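Local atomic coordinates of sugar-binding transcriptional regulator, LacI family (Enterococcus faecalis, PDB entry 3CS3), a protein that probably acts as a sugar-responsive, DNA-binding regulator of transcription of the LacI type, represented here by its C-terminal, periplasmic-binding-protein-like region. Residues L123-G126 with D132-E135; A138-E143 with D180-N185; E143-R146 with P150-I153; E152-D157 with A167-S172. All coordinates share one frame; numbering follows the deposited sequence.

Contact 1. Residues L123-G126 with D132-E135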
loop_
_atom_site.group_PDB
_atom_site.type_symbol
_atom_site.label_atom_id
_atom_site.label_comp_id
_atom_site.label_asym_id
_atom_site.label_seq_id
_atom_site.Cartn_x
_atom_site.Cartn_y
_atom_site.Cartn_z
ATOM N N LEU A 123 -5.345 -13.140 -21.813
ATOM C CA LEU A 123 -4.119 -12.669 -21.184
ATOM C C LEU A 123 -4.258 -11.205 -20.811
ATOM O O LEU A 123 -4.090 -10.322 -21.649
ATOM C CB LEU A 123 -2.901 -12.886 -22.099
ATOM C CG LEU A 123 -2.554 -14.307 -22.575
ATOM C CD1 LEU A 123 -1.534 -14.259 -23.711
ATOM C CD2 LEU A 123 -2.045 -15.200 -21.437
ATOM N N LEU A 124 -4.587 -10.959 -19.545
ATOM C CA LEU A 124 -4.717 -9.603 -19.027
ATOM C C LEU A 124 -3.327 -9.108 -18.626
ATOM O O LEU A 124 -2.790 -9.482 -17.578
ATOM C CB LEU A 124 -5.708 -9.576 -17.855
ATOM C CG LEU A 124 -6.074 -8.274 -17.129
ATOM C CD1 LEU A 124 -6.266 -7.078 -18.073
ATOM C CD2 LEU A 124 -7.318 -8.503 -16.268
ATOM N N SER A 125 -2.743 -8.290 -19.492
ATOM C CA SER A 125 -1.368 -7.863 -19.327
ATOM C C SER A 125 -1.290 -6.514 -18.639
ATOM O O SER A 125 -2.302 -5.829 -18.494
ATOM C CB SER A 125 -0.649 -7.811 -20.683
ATOM O OG SER A 125 -1.122 -6.742 -21.478
ATOM N N GLY A 126 -0.086 -6.147 -18.206
ATOM C CA GLY A 126 0.194 -4.790 -17.768
ATOM C C GLY A 126 0.614 -3.945 -18.961
ATOM O O GLY A 126 0.284 -4.277 -20.103
ATOM N N ASP A 132 8.361 -6.436 -17.520
ATOM C CA ASP A 132 7.805 -7.589 -16.808
ATOM C C ASP A 132 6.644 -8.216 -17.553
ATOM O O ASP A 132 6.515 -9.440 -17.590
ATOM C CB ASP A 132 7.341 -7.196 -15.403
ATOM C CG ASP A 132 8.477 -7.158 -14.387
ATOM O OD1 ASP A 132 9.650 -7.409 -14.747
ATOM O OD2 ASP A 132 8.182 -6.883 -13.210
ATOM N N SER A 133 5.805 -7.361 -18.134
ATOM C CA SER A 133 4.677 -7.789 -18.944
ATOM C C SER A 133 5.146 -8.375 -20.281
ATOM O O SER A 133 4.608 -9.391 -20.720
ATOM C CB SER A 133 3.711 -6.624 -19.164
ATOM O OG SER A 133 2.530 -7.067 -19.799
ATOM N N GLN A 134 6.151 -7.742 -20.902
ATOM C CA GLN A 134 6.778 -8.225 -22.146
ATOM C C GLN A 134 7.306 -9.653 -22.035
ATOM O O GLN A 134 7.029 -10.488 -22.893
ATOM C CB GLN A 134 7.939 -7.322 -22.554
ATOM C CG GLN A 134 7.550 -5.971 -23.116
ATOM C CD GLN A 134 8.750 -5.062 -23.343
ATOM O OE1 GLN A 134 9.873 -5.359 -22.916
ATOM N NE2 GLN A 134 8.516 -3.943 -24.014
ATOM N N GLU A 135 8.066 -9.915 -20.974
ATOM C CA GLU A 135 8.607 -11.243 -20.692
ATOM C C GLU A 135 7.511 -12.257 -20.416
ATOM O O GLU A 135 7.584 -13.387 -20.895
ATOM C CB GLU A 135 9.535 -11.189 -19.480
ATOM C CG GLU A 135 10.798 -10.421 -19.712
ATOM C CD GLU A 135 11.846 -11.234 -20.430
ATOM O OE1 GLU A 135 12.375 -12.192 -19.821
ATOM O OE2 GLU A 135 12.145 -10.907 -21.598
#
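Ser-133 and Gly-126 meet in a buried polar contact at the first connection of a beta-alpha-beta unit, where strand 121-125 of a parallel four-stranded sheet gives way to the first turn of helix 131-146. The unit belongs to one lobe of the periplasmic-binding-protein-like fold of LacI-family regulators, and the contact lies at the C-terminal end of the strand. The helix presents its Ser-133 side chain to the departing backbone: with OG anti to the backbone N (chi1 -172°), the hydroxyl extends from the helix toward the strand end. There it accepts a weak hydrogen bond from Gly-126 N, 3.2 Å from Ser-133 OG, and the N-H...O angle of only 127° makes it a bent one. The same oxygen rests against the neighbouring side chain, with Ser-133 OG 3.4 Å from Ser-125 CB. The two hydroxyls do not pair; Ser-125 OG instead donates to Gly-126 O, an interaction that ties the side chain to the turn following it. Phe-184 packs on both serines, while Asp-132, one residue earlier on the helix, is held by Asn-102. The bond from Ser-125 OG to Gly-126 O spans 3.2 Å and reaches the carbonyl in its plane, on a lone pair, at a C=O...O angle of 137°.

Contact 2. Residues A138-E143 with D180-N185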
loop_
_atom_site.group_PDB
_atom_site.type_symbol
_atom_site.label_atom_id
_atom_site.label_comp_id
_atom_site.label_asym_id
_atom_site.label_seq_id
_atom_site.Cartn_x
_atom_site.Cartn_y
_atom_site.Cartn_z
ATOM N N ALA A 138 5.748 -12.923 -23.762
ATOM C CA ALA A 138 6.582 -13.695 -24.696
ATOM C C ALA A 138 6.583 -15.186 -24.393
ATOM O O ALA A 138 6.646 -16.012 -25.299
ATOM C CB ALA A 138 8.010 -13.167 -24.709
ATOM N N VAL A 139 6.502 -15.516 -23.113
ATOM C CA VAL A 139 6.522 -16.899 -22.663
ATOM C C VAL A 139 5.120 -17.525 -22.694
ATOM O O VAL A 139 4.969 -18.698 -23.059
ATOM C CB VAL A 139 7.229 -17.001 -21.283
ATOM C CG1 VAL A 139 6.683 -18.135 -20.430
ATOM C CG2 VAL A 139 8.715 -17.162 -21.499
ATOM N N SER A 140 4.110 -16.728 -22.335
ATOM C CA SER A 140 2.712 -17.161 -22.340
ATOM C C SER A 140 2.244 -17.513 -23.747
ATOM O O SER A 140 1.725 -18.605 -23.961
ATOM C CB SER A 140 1.799 -16.079 -21.761
ATOM O OG SER A 140 2.138 -15.787 -20.423
ATOM N N THR A 141 2.448 -16.586 -24.687
ATOM C CA THR A 141 2.056 -16.764 -26.088
ATOM C C THR A 141 2.798 -17.925 -26.762
ATOM O O THR A 141 2.183 -18.690 -27.502
ATOM C CB THR A 141 2.253 -15.477 -26.913
ATOM O OG1 THR A 141 3.625 -15.073 -26.850
ATOM C CG2 THR A 141 1.374 -14.352 -26.379
ATOM N N ARG A 142 4.098 -18.057 -26.487
ATOM C CA ARG A 142 4.911 -19.171 -26.993
ATOM C C ARG A 142 4.377 -20.543 -26.565
ATOM O O ARG A 142 4.248 -21.449 -27.395
ATOM C CB ARG A 142 6.376 -19.015 -26.565
ATOM C CG ARG A 142 7.282 -20.206 -26.885
ATOM C CD ARG A 142 8.680 -20.045 -26.291
ATOM N NE ARG A 142 8.729 -20.319 -24.852
ATOM C CZ ARG A 142 9.804 -20.138 -24.080
ATOM N NH1 ARG A 142 9.743 -20.420 -22.786
ATOM N NH2 ARG A 142 10.940 -19.675 -24.591
ATOM N N GLU A 143 4.054 -20.687 -25.280
ATOM C CA GLU A 143 3.556 -21.962 -24.760
ATOM C C GLU A 143 2.123 -22.267 -25.190
ATOM O O GLU A 143 1.772 -23.430 -25.378
ATOM C CB GLU A 143 3.675 -22.025 -23.238
ATOM C CG GLU A 143 5.105 -22.038 -22.703
ATOM C CD GLU A 143 5.869 -23.309 -23.045
ATOM O OE1 GLU A 143 5.279 -24.410 -22.977
ATOM O OE2 GLU A 143 7.069 -23.201 -23.369
ATOM N N ASP A 180 -11.305 -18.361 -19.249
ATOM C CA ASP A 180 -10.006 -18.570 -18.618
ATOM C C ASP A 180 -9.127 -17.338 -18.739
ATOM O O ASP A 180 -8.857 -16.867 -19.845
ATOM C CB ASP A 180 -9.327 -19.817 -19.182
ATOM C CG ASP A 180 -10.045 -21.095 -18.778
ATOM O OD1 ASP A 180 -10.990 -21.018 -17.965
ATOM O OD2 ASP A 180 -9.663 -22.180 -19.262
ATOM N N VAL A 181 -8.712 -16.808 -17.587
ATOM C CA VAL A 181 -7.945 -15.565 -17.519
ATOM C C VAL A 181 -6.609 -15.752 -16.801
ATOM O O VAL A 181 -6.555 -16.291 -15.691
ATOM C CB VAL A 181 -8.737 -14.422 -16.810
ATOM C CG1 VAL A 181 -7.951 -13.106 -16.853
ATOM C CG2 VAL A 181 -10.120 -14.225 -17.441
ATOM N N PHE A 182 -5.533 -15.316 -17.447
ATOM C CA PHE A 182 -4.253 -15.160 -16.776
ATOM C C PHE A 182 -4.035 -13.665 -16.588
ATOM O O PHE A 182 -3.743 -12.945 -17.545
ATOM C CB PHE A 182 -3.126 -15.826 -17.573
ATOM C CG PHE A 182 -1.747 -15.663 -16.972
ATOM C CD1 PHE A 182 -1.558 -15.530 -15.592
ATOM C CD2 PHE A 182 -0.625 -15.693 -17.795
ATOM C CE1 PHE A 182 -0.281 -15.376 -15.055
ATOM C CE2 PHE A 182 0.659 -15.553 -17.263
ATOM C CZ PHE A 182 0.831 -15.394 -15.892
ATOM N N ALA A 183 -4.239 -13.209 -15.351
ATOM C CA ALA A 183 -4.000 -11.820 -14.972
ATOM C C ALA A 183 -2.532 -11.690 -14.610
ATOM O O ALA A 183 -2.000 -12.516 -13.872
ATOM C CB ALA A 183 -4.875 -11.430 -13.811
ATOM N N PHE A 184 -1.874 -10.667 -15.147
ATOM C CA PHE A 184 -0.417 -10.550 -15.034
ATOM C C PHE A 184 0.015 -10.029 -13.666
ATOM O O PHE A 184 1.187 -10.151 -13.299
ATOM C CB PHE A 184 0.175 -9.716 -16.184
ATOM C CG PHE A 184 0.385 -10.497 -17.477
ATOM C CD1 PHE A 184 1.261 -10.020 -18.450
ATOM C CD2 PHE A 184 -0.276 -11.710 -17.715
ATOM C CE1 PHE A 184 1.456 -10.717 -19.645
ATOM C CE2 PHE A 184 -0.082 -12.415 -18.903
ATOM C CZ PHE A 184 0.791 -11.922 -19.867
ATOM N N ASN A 185 -0.929 -9.438 -12.929
ATOM C CA ASN A 185 -0.794 -9.313 -11.479
ATOM C C ASN A 185 -2.085 -9.535 -10.700
ATOM O O ASN A 185 -3.175 -9.525 -11.281
ATOM C CB ASN A 185 -0.022 -8.049 -11.046
ATOM C CG ASN A 185 -0.833 -6.755 -11.145
ATOM O OD1 ASN A 185 -2.011 -6.725 -11.521
ATOM N ND2 ASN A 185 -0.177 -5.663 -10.784
#
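The Phe-182 ring has Ser-140 OG at its edge, in the ring plane, and Phe-184 CD2 over one face, 3.9 Å above the plane and displaced toward the rim. This buried contact lies in the alpha/beta layering of the periplasmic-binding-protein-like fold, where helix 131-146 packs on the parallel sheet that includes strand 179-183. Phe-182 leaves the strand with CG anti to its backbone N (chi1 178°), which carries the ring out of the sheet toward the helix. Phe-184, just past the strand, starts in a different direction, but its ring swings back so that Phe-184 CZ comes 4.1 Å from Ser-140 OG, which lies oblique to that ring.

One hydroxyl thus sits beside two aromatic rings without a hydrogen bond to either. Its polar partner lies within the helix, where Ser-140 OG is hydrogen-bonded to Arg-136 O one turn earlier; the buried oxygen is thereby satisfied while still serving as a packing surface. Leu-123 of the adjoining strand touches both Ser-140 and Phe-182, and Ala-109 of helix 102-115 also packs on Phe-182. At the ring edge, the serine oxygen is nearest to one aromatic carbon, with Ser-140 OG 3.5 Å from Phe-182 CE2.

Contact 3. Residues E143-R146 with P150-I153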
loop_
_atom_site.group_PDB
_atom_site.type_symbol
_atom_site.label_atom_id
_atom_site.label_comp_id
_atom_site.label_asym_id
_atom_site.label_seq_id
_atom_site.Cartn_x
_atom_site.Cartn_y
_atom_site.Cartn_z
ATOM N N GLU A 143 4.054 -20.687 -25.280
ATOM C CA GLU A 143 3.556 -21.962 -24.760
ATOM C C GLU A 143 2.123 -22.267 -25.190
ATOM O O GLU A 143 1.772 -23.430 -25.378
ATOM C CB GLU A 143 3.675 -22.025 -23.238
ATOM C CG GLU A 143 5.105 -22.038 -22.703
ATOM C CD GLU A 143 5.869 -23.309 -23.045
ATOM O OE1 GLU A 143 5.279 -24.410 -22.977
ATOM O OE2 GLU A 143 7.069 -23.201 -23.369
ATOM N N LEU A 144 1.301 -21.231 -25.339
ATOM C CA LEU A 144 -0.077 -21.414 -25.794
ATOM C C LEU A 144 -0.118 -21.847 -27.259
ATOM O O LEU A 144 -0.901 -22.722 -27.626
ATOM C CB LEU A 144 -0.922 -20.155 -25.558
ATOM C CG LEU A 144 -1.282 -19.856 -24.094
ATOM C CD1 LEU A 144 -1.961 -18.511 -23.970
ATOM C CD2 LEU A 144 -2.122 -20.949 -23.435
ATOM N N THR A 145 0.741 -21.233 -28.071
ATOM C CA THR A 145 0.957 -21.621 -29.465
ATOM C C THR A 145 1.432 -23.078 -29.553
ATOM O O THR A 145 0.856 -23.881 -30.292
ATOM C CB THR A 145 1.980 -20.673 -30.138
ATOM O OG1 THR A 145 1.509 -19.323 -30.033
ATOM C CG2 THR A 145 2.203 -21.023 -31.611
ATOM N N ARG A 146 2.458 -23.405 -28.766
ATOM C CA ARG A 146 3.041 -24.748 -28.687
ATOM C C ARG A 146 1.996 -25.834 -28.445
ATOM O O ARG A 146 2.066 -26.910 -29.043
ATOM C CB ARG A 146 4.116 -24.787 -27.591
ATOM C CG ARG A 146 4.848 -26.122 -27.422
ATOM C CD ARG A 146 6.106 -25.952 -26.579
ATOM N NE ARG A 146 7.223 -25.443 -27.374
ATOM C CZ ARG A 146 8.108 -24.544 -26.950
ATOM N NH1 ARG A 146 8.015 -24.022 -25.736
ATOM N NH2 ARG A 146 9.087 -24.155 -27.753
ATOM N N PRO A 150 -5.666 -21.103 -28.375
ATOM C CA PRO A 150 -5.922 -19.717 -28.751
ATOM C C PRO A 150 -5.820 -18.761 -27.569
ATOM O O PRO A 150 -6.014 -19.165 -26.415
ATOM C CB PRO A 150 -7.376 -19.734 -29.252
ATOM C CG PRO A 150 -7.727 -21.117 -29.450
ATOM C CD PRO A 150 -6.826 -21.971 -28.631
ATOM N N TYR A 151 -5.536 -17.500 -27.871
ATOM C CA TYR A 151 -5.451 -16.473 -26.853
ATOM C C TYR A 151 -5.894 -15.104 -27.357
ATOM O O TYR A 151 -5.846 -14.822 -28.554
ATOM C CB TYR A 151 -4.034 -16.403 -26.244
ATOM C CG TYR A 151 -2.913 -15.984 -27.189
ATOM C CD1 TYR A 151 -2.013 -16.922 -27.693
ATOM C CD2 TYR A 151 -2.736 -14.646 -27.552
ATOM C CE1 TYR A 151 -0.974 -16.541 -28.543
ATOM C CE2 TYR A 151 -1.715 -14.259 -28.409
ATOM C CZ TYR A 151 -0.841 -15.208 -28.903
ATOM O OH TYR A 151 0.179 -14.810 -29.739
ATOM N N GLU A 152 -6.324 -14.266 -26.421
ATOM C CA GLU A 152 -6.532 -12.849 -26.668
ATOM C C GLU A 152 -5.752 -12.068 -25.612
ATOM O O GLU A 152 -5.788 -12.410 -24.430
ATOM C CB GLU A 152 -8.024 -12.503 -26.618
ATOM C CG GLU A 152 -8.334 -11.063 -27.019
ATOM C CD GLU A 152 -9.787 -10.841 -27.406
ATOM O OE1 GLU A 152 -10.694 -11.418 -26.764
ATOM O OE2 GLU A 152 -10.019 -10.068 -28.359
ATOM N N ILE A 153 -5.039 -11.035 -26.051
ATOM C CA ILE A 153 -4.277 -10.157 -25.170
ATOM C C ILE A 153 -5.112 -8.920 -24.862
ATOM O O ILE A 153 -5.517 -8.192 -25.771
ATOM C CB ILE A 153 -2.928 -9.733 -25.818
ATOM C CG1 ILE A 153 -2.032 -10.955 -26.033
ATOM C CG2 ILE A 153 -2.214 -8.670 -24.969
ATOM C CD1 ILE A 153 -0.855 -10.709 -26.950
#
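Leu-144 and Tyr-151 form the apolar centre of this contact, the leucine methyl CD1 lying 3.7 Å from Tyr-151 CB, at the root of the tyrosine side chain. Leu-144 touches the ring as well: its CB and CD1 are each 4.0 Å from Tyr-151 CD1, and the two side chains cross at a slant. Farther along the same side of the ring, Thr-145 OG1 stands at the ring edge, near its plane, 4.0 Å from Tyr-151 CE1. This is van der Waals contact; the hydroxyl itself is hydrogen-bonded to Thr-141 O, one helical turn back.

Tyr-151 adopts a chi1 of 65°, with CG between the backbone N and the carbonyl carbon, and this folds the ring against the end of the helix. Behind the first shell, Leu-144 is backed by Ile-110 of helix 102-115 and by Val-121, while Leu-123 and Thr-141 pack on Tyr-151. Elsewhere on the helix, Arg-146 NH1 forms a salt bridge with Glu-143 OE2, though the hydrogen bond within it is weak. The contact closes the second connection of a beta-alpha-beta crossover, in which the chain leaves helix 131-146 and enters strand 151-155, the edge strand beside 121-125 in the parallel sheet.

Contact 4. Residues E152-D157 with A167-S172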
loop_
_atom_site.group_PDB
_atom_site.type_symbol
_atom_site.label_atom_id
_atom_site.label_comp_id
_atom_site.label_asym_id
_atom_site.label_seq_id
_atom_site.Cartn_x
_atom_site.Cartn_y
_atom_site.Cartn_z
ATOM N N GLU A 152 -6.324 -14.266 -26.421
ATOM C CA GLU A 152 -6.532 -12.849 -26.668
ATOM C C GLU A 152 -5.752 -12.068 -25.612
ATOM O O GLU A 152 -5.788 -12.410 -24.430
ATOM C CB GLU A 152 -8.024 -12.503 -26.618
ATOM C CG GLU A 152 -8.334 -11.063 -27.019
ATOM C CD GLU A 152 -9.787 -10.841 -27.406
ATOM O OE1 GLU A 152 -10.694 -11.418 -26.764
ATOM O OE2 GLU A 152 -10.019 -10.068 -28.359
ATOM N N ILE A 153 -5.039 -11.035 -26.051
ATOM C CA ILE A 153 -4.277 -10.157 -25.170
ATOM C C ILE A 153 -5.112 -8.920 -24.862
ATOM O O ILE A 153 -5.517 -8.192 -25.771
ATOM C CB ILE A 153 -2.928 -9.733 -25.818
ATOM C CG1 ILE A 153 -2.032 -10.955 -26.033
ATOM C CG2 ILE A 153 -2.214 -8.670 -24.969
ATOM C CD1 ILE A 153 -0.855 -10.709 -26.950
ATOM N N ILE A 154 -5.377 -8.693 -23.577
ATOM C CA ILE A 154 -6.140 -7.527 -23.141
ATOM C C ILE A 154 -5.244 -6.608 -22.333
ATOM O O ILE A 154 -4.677 -7.013 -21.319
ATOM C CB ILE A 154 -7.393 -7.935 -22.346
ATOM C CG1 ILE A 154 -8.321 -8.752 -23.241
ATOM C CG2 ILE A 154 -8.138 -6.708 -21.817
ATOM C CD1 ILE A 154 -9.056 -9.805 -22.515
ATOM N N GLN A 155 -5.116 -5.371 -22.811
ATOM C CA GLN A 155 -4.224 -4.372 -22.236
ATOM C C GLN A 155 -4.752 -3.821 -20.912
ATOM O O GLN A 155 -5.911 -3.411 -20.817
ATOM C CB GLN A 155 -4.012 -3.230 -23.237
ATOM C CG GLN A 155 -2.806 -2.336 -22.953
ATOM C CD GLN A 155 -1.471 -3.031 -23.192
ATOM O OE1 GLN A 155 -1.266 -3.702 -24.207
ATOM N NE2 GLN A 155 -0.551 -2.860 -22.254
ATOM N N GLY A 156 -3.891 -3.844 -19.897
ATOM C CA GLY A 156 -4.151 -3.215 -18.600
ATOM C C GLY A 156 -2.933 -2.403 -18.212
ATOM O O GLY A 156 -2.070 -2.148 -19.050
ATOM N N ASP A 157 -2.854 -1.994 -16.949
ATOM C CA ASP A 157 -1.746 -1.144 -16.496
ATOM C C ASP A 157 -1.205 -1.517 -15.112
ATOM O O ASP A 157 -0.595 -0.681 -14.430
ATOM C CB ASP A 157 -2.137 0.345 -16.558
ATOM C CG ASP A 157 -3.442 0.654 -15.823
ATOM O OD1 ASP A 157 -3.821 -0.099 -14.904
ATOM O OD2 ASP A 157 -4.088 1.668 -16.164
ATOM N N ALA A 167 -12.619 -6.919 -17.226
ATOM C CA ALA A 167 -13.705 -7.859 -16.938
ATOM C C ALA A 167 -15.041 -7.425 -17.552
ATOM O O ALA A 167 -15.829 -8.269 -17.977
ATOM C CB ALA A 167 -13.844 -8.063 -15.437
ATOM N N LYS A 168 -15.277 -6.113 -17.600
ATOM C CA LYS A 168 -16.464 -5.549 -18.242
ATOM C C LYS A 168 -16.411 -5.751 -19.756
ATOM O O LYS A 168 -17.430 -6.043 -20.382
ATOM C CB LYS A 168 -16.613 -4.058 -17.901
ATOM C CG LYS A 168 -17.996 -3.477 -18.215
ATOM C CD LYS A 168 -18.165 -2.044 -17.715
ATOM C CE LYS A 168 -17.689 -1.025 -18.745
ATOM N NZ LYS A 168 -18.156 0.352 -18.422
ATOM N N LYS A 169 -15.215 -5.607 -20.326
ATOM C CA LYS A 169 -14.990 -5.820 -21.755
ATOM C C LYS A 169 -15.091 -7.303 -22.125
ATOM O O LYS A 169 -15.685 -7.642 -23.147
ATOM C CB LYS A 169 -13.633 -5.236 -22.172
ATOM C CG LYS A 169 -13.354 -5.258 -23.677
ATOM C CD LYS A 169 -12.393 -4.146 -24.122
ATOM C CE LYS A 169 -10.920 -4.500 -23.900
ATOM N NZ LYS A 169 -10.415 -4.103 -22.550
ATOM N N ILE A 170 -14.526 -8.169 -21.282
ATOM C CA ILE A 170 -14.541 -9.623 -21.482
ATOM C C ILE A 170 -15.958 -10.188 -21.458
ATOM O O ILE A 170 -16.357 -10.916 -22.372
ATOM C CB ILE A 170 -13.677 -10.356 -20.417
ATOM C CG1 ILE A 170 -12.194 -10.075 -20.640
ATOM C CG2 ILE A 170 -13.907 -11.861 -20.457
ATOM C CD1 ILE A 170 -11.312 -10.416 -19.449
ATOM N N LEU A 171 -16.719 -9.825 -20.427
ATOM C CA LEU A 171 -18.028 -10.426 -20.179
ATOM C C LEU A 171 -19.178 -9.761 -20.946
ATOM O O LEU A 171 -20.349 -10.078 -20.717
ATOM C CB LEU A 171 -18.322 -10.478 -18.674
ATOM C CG LEU A 171 -17.368 -11.304 -17.801
ATOM C CD1 LEU A 171 -17.605 -11.018 -16.325
ATOM C CD2 LEU A 171 -17.475 -12.799 -18.092
ATOM N N SER A 172 -18.836 -8.844 -21.849
ATOM C CA SER A 172 -19.790 -8.307 -22.816
ATOM C C SER A 172 -19.845 -9.220 -24.040
ATOM O O SER A 172 -20.917 -9.701 -24.414
ATOM C CB SER A 172 -19.406 -6.884 -23.230
ATOM O OG SER A 172 -19.607 -5.970 -22.169
#
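Ile-154 meets helix 160-170 along two branches that part at CB, which itself is directed at the helix from strand 151-155. One branch is the methyl CG2, anti to the backbone N, and it abuts the end of Lys-169: Ile-154 CG2 is 3.5 Å from Lys-169 NZ and 4.1 Å from Lys-169 CE. The other proceeds through CG1, beside the backbone N, to the tip methyl. That tip reaches the flank of Ile-170, with Ile-154 CD1 3.7 Å from Ile-170 CG1 and 3.9 Å from Ile-170 CD1. A single isoleucine therefore faces both a buried apolar neighbour and an exposed lysine at the border of the interface.

The lysine arrives there because its chain is bent at both far torsions (chi3 82°, chi4 -89°), which brings the amino end beside the isoleucine methyl CG2. The two side chains run past each other in opposite senses, and NZ makes no hydrogen bond or salt bridge across this contact. Leu-122 of the neighbouring strand touches Ile-154 and Ile-170 alike, continuing the apolar layer beneath the helix. Where the helix finishes, Ser-172 OG donates a hydrogen bond to Lys-168 O, 2.8 Å away. Helix 160-170 thus packs on edge strand 151-155 and reaches strand 121-125 through Ile-170, while Tyr-195 of helix 186-196 adjoins Ala-167 and Leu-171.

How the contacts relate
All four contacts fall in one lobe of the periplasmic-binding-protein-like fold and reach the same parallel sheet, in which strand 121-125 lies between 151-155 and 179-183. Helix 131-146 serves contacts 1, 2 and 3, and contact 4 brings in helix 160-170. Contact 1 closes first along the chain; contacts 2 and 3 start from the same stretch and share Glu-143, and contact 4 lies between the two segments of contact 2. The centres of contacts 1 and 2 are about 7 Å apart. Those of contacts 3 and 4, which share Glu-152 and Ile-153, are about 15 Å apart. Together they hold helices 131-146 and 160-170 to the parallel sheet, through successive beta-alpha-beta connections of that lobe.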